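Local structure of tailspike protein (Siphovirus 9NA, 3RIQ) at residues G204-G209 and D230-V235; R264-N269 and Q309-N314. The protein probably binds the lipopolysaccharide of Salmonella as the phage's receptor and, as an endorhamnosidase, cleaves its O-antigen chains. All blocks are in the same frame, centred on the assembly; numbering follows the deposited sequence. Where two conformers were deposited one is given.

Contact 1: G204-G209 and D230-V235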
loop_
_atom_site.group_PDB
_atom_site.type_symbol
_atom_site.label_atom_id
_atom_site.label_comp_id
_atom_site.label_asym_id
_atom_site.label_seq_id
_atom_site.Cartn_x
_atom_site.Cartn_y
_atom_site.Cartn_z
ATOM N N GLY A 204 -19.697 -15.905 -0.498
ATOM C CA GLY A 204 -19.143 -15.801 -1.834
ATOM C C GLY A 204 -19.640 -14.618 -2.648
ATOM O O GLY A 204 -19.364 -14.557 -3.832
ATOM N N ASN A 205 -20.406 -13.704 -2.037
ATOM C CA ASN A 205 -21.034 -12.601 -2.750
ATOM C C ASN A 205 -20.056 -11.439 -2.719
ATOM O O ASN A 205 -19.573 -11.012 -1.633
ATOM C CB ASN A 205 -22.332 -12.211 -2.075
ATOM C CG ASN A 205 -23.376 -13.303 -2.186
ATOM O OD1 ASN A 205 -23.509 -13.943 -3.249
ATOM N ND2 ASN A 205 -24.185 -13.449 -1.131
ATOM N N LYS A 206 -19.697 -10.953 -3.893
ATOM C CA LYS A 206 -18.611 -9.963 -4.001
ATOM C C LYS A 206 -18.816 -8.970 -5.143
ATOM O O LYS A 206 -19.436 -9.320 -6.177
ATOM C CB LYS A 206 -17.264 -10.671 -4.120
ATOM C CG LYS A 206 -16.978 -11.369 -5.373
ATOM C CD LYS A 206 -15.642 -12.115 -5.240
ATOM C CE LYS A 206 -15.743 -13.145 -4.104
ATOM N NZ LYS A 206 -14.543 -13.942 -3.910
ATOM N N VAL A 207 -18.302 -7.762 -4.964
ATOM C CA VAL A 207 -18.205 -6.779 -6.042
ATOM C C VAL A 207 -16.718 -6.534 -6.266
ATOM O O VAL A 207 -15.966 -6.301 -5.292
ATOM C CB VAL A 207 -18.914 -5.469 -5.628
ATOM C CG1 VAL A 207 -18.797 -4.355 -6.721
ATOM C CG2 VAL A 207 -20.421 -5.766 -5.295
ATOM N N VAL A 208 -16.282 -6.527 -7.533
ATOM C CA VAL A 208 -14.863 -6.263 -7.873
ATOM C C VAL A 208 -14.795 -5.282 -9.025
ATOM O O VAL A 208 -15.284 -5.597 -10.114
ATOM C CB VAL A 208 -14.149 -7.590 -8.302
ATOM C CG1 VAL A 208 -12.677 -7.313 -8.679
ATOM C CG2 VAL A 208 -14.277 -8.658 -7.195
ATOM N N GLY A 209 -14.163 -4.115 -8.803
ATOM C CA GLY A 209 -13.986 -3.159 -9.908
ATOM C C GLY A 209 -15.063 -2.107 -9.938
ATOM O O GLY A 209 -16.116 -2.273 -9.293
ATOM N N ASP A 230 -12.581 -18.875 4.908
ATOM C CA ASP A 230 -12.207 -18.614 3.517
ATOM C C ASP A 230 -12.086 -17.129 3.154
ATOM O O ASP A 230 -11.365 -16.768 2.191
ATOM C CB ASP A 230 -13.262 -19.151 2.518
ATOM C CG ASP A 230 -13.875 -20.502 2.878
ATOM O OD1 ASP A 230 -14.139 -20.813 4.057
ATOM O OD2 ASP A 230 -14.203 -21.219 1.885
ATOM N N HIS A 231 -12.833 -16.264 3.855
ATOM C CA HIS A 231 -12.894 -14.844 3.476
ATOM C C HIS A 231 -13.308 -14.668 2.022
ATOM O O HIS A 231 -12.748 -13.822 1.297
ATOM C CB HIS A 231 -11.573 -14.138 3.863
ATOM C CG HIS A 231 -11.515 -13.831 5.333
ATOM N ND1 HIS A 231 -11.290 -14.814 6.274
ATOM C CD2 HIS A 231 -11.740 -12.686 6.029
ATOM C CE1 HIS A 231 -11.393 -14.301 7.488
ATOM N NE2 HIS A 231 -11.651 -13.007 7.368
ATOM N N ASP A 232 -14.333 -15.442 1.625
ATOM C CA ASP A 232 -14.837 -15.431 0.251
ATOM C C ASP A 232 -16.106 -14.569 0.257
ATOM O O ASP A 232 -17.186 -15.050 0.575
ATOM C CB ASP A 232 -15.114 -16.889 -0.194
ATOM C CG ASP A 232 -15.419 -17.024 -1.668
ATOM O OD1 ASP A 232 -15.623 -16.018 -2.378
ATOM O OD2 ASP A 232 -15.410 -18.193 -2.114
ATOM N N GLY A 233 -15.953 -13.279 -0.069
ATOM C CA GLY A 233 -17.058 -12.303 0.002
ATOM C C GLY A 233 -16.498 -10.935 0.333
ATOM O O GLY A 233 -15.486 -10.833 1.056
ATOM N N GLY A 234 -17.174 -9.890 -0.151
ATOM C CA GLY A 234 -16.787 -8.509 0.156
ATOM C C GLY A 234 -16.673 -7.622 -1.056
ATOM O O GLY A 234 -17.399 -7.802 -2.036
ATOM N N VAL A 235 -15.781 -6.632 -0.984
ATOM C CA VAL A 235 -15.670 -5.626 -2.050
ATOM C C VAL A 235 -14.194 -5.373 -2.327
ATOM O O VAL A 235 -13.408 -5.176 -1.393
ATOM C CB VAL A 235 -16.332 -4.271 -1.657
ATOM C CG1 VAL A 235 -16.160 -3.249 -2.778
ATOM C CG2 VAL A 235 -17.810 -4.475 -1.274
HETATM O O HOH W 1 -17.329 -17.077 -4.651
#

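Contact 2: R264-N269 and Q309-N314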
loop_
_atom_site.group_PDB
_atom_site.type_symbol
_atom_site.label_atom_id
_atom_site.label_comp_id
_atom_site.label_asym_id
_atom_site.label_seq_id
_atom_site.Cartn_x
_atom_site.Cartn_y
_atom_site.Cartn_z
ATOM N N ARG A 264 -16.346 -12.045 8.515
ATOM C CA ARG A 264 -15.305 -12.643 7.677
ATOM C C ARG A 264 -15.310 -12.236 6.193
ATOM O O ARG A 264 -15.203 -13.079 5.282
ATOM C CB ARG A 264 -15.309 -14.184 7.854
ATOM C CG ARG A 264 -14.875 -14.548 9.283
ATOM C CD ARG A 264 -14.823 -16.051 9.532
ATOM N NE ARG A 264 -16.114 -16.728 9.432
ATOM C CZ ARG A 264 -16.374 -17.928 9.964
ATOM N NH1 ARG A 264 -15.418 -18.601 10.602
ATOM N NH2 ARG A 264 -17.581 -18.461 9.841
ATOM N N LEU A 265 -15.495 -10.937 5.950
ATOM C CA LEU A 265 -15.449 -10.405 4.581
ATOM C C LEU A 265 -14.106 -9.711 4.354
ATOM O O LEU A 265 -13.360 -9.418 5.324
ATOM C CB LEU A 265 -16.601 -9.405 4.362
ATOM C CG LEU A 265 -17.997 -10.040 4.537
ATOM C CD1 LEU A 265 -19.088 -8.952 4.497
ATOM C CD2 LEU A 265 -18.285 -11.093 3.444
ATOM N N VAL A 266 -13.806 -9.439 3.080
ATOM C CA VAL A 266 -12.614 -8.672 2.700
ATOM C C VAL A 266 -13.032 -7.394 1.991
ATOM O O VAL A 266 -13.843 -7.440 1.045
ATOM C CB VAL A 266 -11.710 -9.494 1.737
ATOM C CG1 VAL A 266 -10.496 -8.628 1.287
ATOM C CG2 VAL A 266 -11.229 -10.785 2.400
ATOM N N PHE A 267 -12.508 -6.261 2.471
ATOM C CA PHE A 267 -12.704 -4.969 1.831
ATOM C C PHE A 267 -11.314 -4.480 1.464
ATOM O O PHE A 267 -10.518 -4.139 2.365
ATOM C CB PHE A 267 -13.398 -3.989 2.795
ATOM C CG PHE A 267 -14.739 -4.491 3.289
ATOM C CD1 PHE A 267 -15.886 -4.288 2.523
ATOM C CD2 PHE A 267 -14.853 -5.245 4.489
ATOM C CE1 PHE A 267 -17.127 -4.761 2.968
ATOM C CE2 PHE A 267 -16.107 -5.743 4.925
ATOM C CZ PHE A 267 -17.236 -5.494 4.162
ATOM N N ASP A 268 -11.027 -4.462 0.155
ATOM C CA ASP A 268 -9.672 -4.185 -0.342
ATOM C C ASP A 268 -9.720 -3.131 -1.452
ATOM O O ASP A 268 -10.277 -3.398 -2.519
ATOM C CB ASP A 268 -9.039 -5.499 -0.859
ATOM C CG ASP A 268 -7.699 -5.293 -1.578
ATOM O OD1 ASP A 268 -7.013 -4.268 -1.368
ATOM O OD2 ASP A 268 -7.307 -6.212 -2.346
ATOM N N ASN A 269 -9.123 -1.965 -1.210
ATOM C CA ASN A 269 -9.019 -0.917 -2.220
ATOM C C ASN A 269 -10.364 -0.311 -2.557
ATOM O O ASN A 269 -10.911 -0.486 -3.667
ATOM C CB ASN A 269 -8.293 -1.387 -3.483
ATOM C CG ASN A 269 -7.870 -0.214 -4.362
ATOM O OD1 ASN A 269 -7.918 0.921 -3.900
ATOM N ND2 ASN A 269 -7.540 -0.465 -5.626
ATOM N N GLN A 309 -13.881 -10.572 12.495
ATOM C CA GLN A 309 -12.709 -11.073 11.719
ATOM C C GLN A 309 -12.728 -10.605 10.265
ATOM O O GLN A 309 -12.410 -11.369 9.366
ATOM C CB GLN A 309 -12.655 -12.612 11.740
ATOM C CG GLN A 309 -12.325 -13.244 13.115
ATOM C CD GLN A 309 -11.802 -14.681 12.942
ATOM O OE1 GLN A 309 -10.665 -14.893 12.472
ATOM N NE2 GLN A 309 -12.623 -15.658 13.271
ATOM N N HIS A 310 -13.110 -9.354 10.018
ATOM C CA HIS A 310 -12.982 -8.806 8.678
ATOM C C HIS A 310 -11.519 -8.459 8.402
ATOM O O HIS A 310 -10.710 -8.245 9.324
ATOM C CB HIS A 310 -13.847 -7.556 8.516
ATOM C CG HIS A 310 -15.317 -7.800 8.695
ATOM N ND1 HIS A 310 -16.028 -8.696 7.921
ATOM C CD2 HIS A 310 -16.221 -7.186 9.497
ATOM C CE1 HIS A 310 -17.307 -8.647 8.269
ATOM N NE2 HIS A 310 -17.450 -7.744 9.231
ATOM N N ILE A 311 -11.191 -8.394 7.117
ATOM C CA ILE A 311 -9.949 -7.813 6.628
ATOM C C ILE A 311 -10.283 -6.555 5.858
ATOM O O ILE A 311 -11.082 -6.593 4.897
ATOM C CB ILE A 311 -9.178 -8.816 5.726
ATOM C CG1 ILE A 311 -8.852 -10.107 6.505
ATOM C CG2 ILE A 311 -7.940 -8.150 5.095
ATOM C CD1 ILE A 311 -8.190 -11.245 5.643
ATOM N N ILE A 312 -9.701 -5.442 6.299
ATOM C CA ILE A 312 -9.958 -4.146 5.685
ATOM C C ILE A 312 -8.608 -3.572 5.286
ATOM O O ILE A 312 -7.766 -3.334 6.154
ATOM C CB ILE A 312 -10.638 -3.200 6.706
ATOM C CG1 ILE A 312 -12.013 -3.762 7.135
ATOM C CG2 ILE A 312 -10.781 -1.751 6.093
ATOM C CD1 ILE A 312 -12.626 -3.007 8.370
ATOM N N ARG A 313 -8.381 -3.332 4.000
ATOM C CA ARG A 313 -7.064 -2.824 3.596
ATOM C C ARG A 313 -7.096 -1.946 2.351
ATOM O O ARG A 313 -8.015 -2.060 1.503
ATOM C CB ARG A 313 -6.052 -3.949 3.436
ATOM C CG ARG A 313 -6.493 -5.100 2.656
ATOM C CD ARG A 313 -5.537 -6.353 2.825
ATOM N NE ARG A 313 -4.210 -6.132 2.235
ATOM C CZ ARG A 313 -3.864 -6.450 0.994
ATOM N NH1 ARG A 313 -4.763 -7.017 0.191
ATOM N NH2 ARG A 313 -2.637 -6.152 0.541
ATOM N N ASN A 314 -6.152 -1.011 2.296
ATOM C CA ASN A 314 -5.948 -0.148 1.106
ATOM C C ASN A 314 -7.135 0.779 0.843
ATOM O O ASN A 314 -7.555 0.966 -0.315
ATOM C CB ASN A 314 -5.613 -1.032 -0.109
ATOM C CG ASN A 314 -4.422 -1.960 0.164
ATOM O OD1 ASN A 314 -3.403 -1.523 0.672
ATOM N ND2 ASN A 314 -4.576 -3.236 -0.120
#

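Contact 1: G204-G209 and D230-V235
Lys206, on strand 206-208, forms a salt bridge with Asp232, just before strand 234-236, in successive turns of a right-handed beta-helix. In the conformer given, NZ of Lys206 lies 2.8 Å from OD1 of Asp232; a second conformer was deposited, so the bridge may not be made all the time. NZ meets the oxygen on its anti side, 32° out of the carboxylate plane. The bend at chi3 (61°) places CE 4.0 Å from N of Gly233. A water donates to the same OD1 and weakly to O of Gly204. OD2 of Asp232 has a second partner, Lys213 NZ of the second subunit, so the carboxylate links two turns and two chains.

Backbone bonds join the two segments next to this pair. Gly204 N donates to Asp232 O at 2.9 Å. Gly234 N donates to Asn205 O, and Val207 N to Gly234 O. Gly233 and Gly234 have backbone angles that call for glycine, and CA of Gly233 comes 3.3 Å from Asn205 O.

The side chain of Asn205 starts away from segment 230-235, and OD1 accepts from Ile176 N. Val207 and Val235 share the sheet face that packs on Val220. CG1 of Val235 stands 4.0 Å from the carbonyl O of Val207.

Contact 2: R264-N269 and Q309-N314
His310 accepts the backbone N-H of Leu265 on ND1, at 3.0 Å and within 6° of the ring plane. The imidazole thus takes the place of a backbone carbonyl at the start of this parallel ladder. The bond is consistent with an unprotonated ND1. CG of His310 stands anti to the carbonyl carbon (chi1 -62°), which sets the ring beside CB of Leu265. The Phe267 ring turns its edge to one face of the imidazole, with the planes at 74° and CE2 offset toward the rim.

Beyond the histidine, backbone bonds alternate between the strands. Ile311 N donates to Leu265 O, Phe267 N to Ile311 O, Arg313 N to Phe267 O and Asn269 N to Arg313 O. The first three are nearly straight at the hydrogen.

Side chains take over at the far end. ND2 of Asn314 donates to OD1 of Asp268 at 2.9 Å, in its own amide plane and on the syn side, tilted well out of the carboxylate plane. OD1 of Asn314 accepts from ND2 of Asn336. The same ND2 of Asn314 lies 3.4 Å above the centre of the Arg313 guanidinium. NH1 of Arg313 makes a long salt bridge, 3.7 Å, to OD2 of Asp268. Both groups have partners in the second subunit: Asn269 OD1 there accepts from NH1, and Asn269 ND2 there donates to OD2. Asn269 of this chain pairs likewise with Arg313 and Asp268 of the third subunit. The pattern repeats around the trimer and satisfies these polar groups.

At the opposite end, Arg264 runs alongside Gln309, and its guanidinium forms salt bridges with Asp226 and Asp229. On the face with Phe267 and Ile312, CD2 of Phe267 meets CG1 of Ile312 at 4.2 Å. Strands 281-282 and 220-223 cover that face through Val282 and Phe222.

In the fold
The two contacts come in series along the chain, contact 1 closing before contact 2 opens. Their centres lie about 9 Å apart. Strands 206-208, 234-236, 266-273 and 311-318 follow one another as parallel neighbours, so together the contacts trace four successive rungs of the beta-helix. Strand 234-236 and strand 266-273 join them directly: Val235 N probably donates to Val266 O, at 2.9 Å. His231 adds a side-chain link, with NE2 2.7 Å from Gln309 O in a probable hydrogen bond. Both contacts also reach the second subunit, so this run of rungs contributes to the trimer interface as well as to the stacked fold.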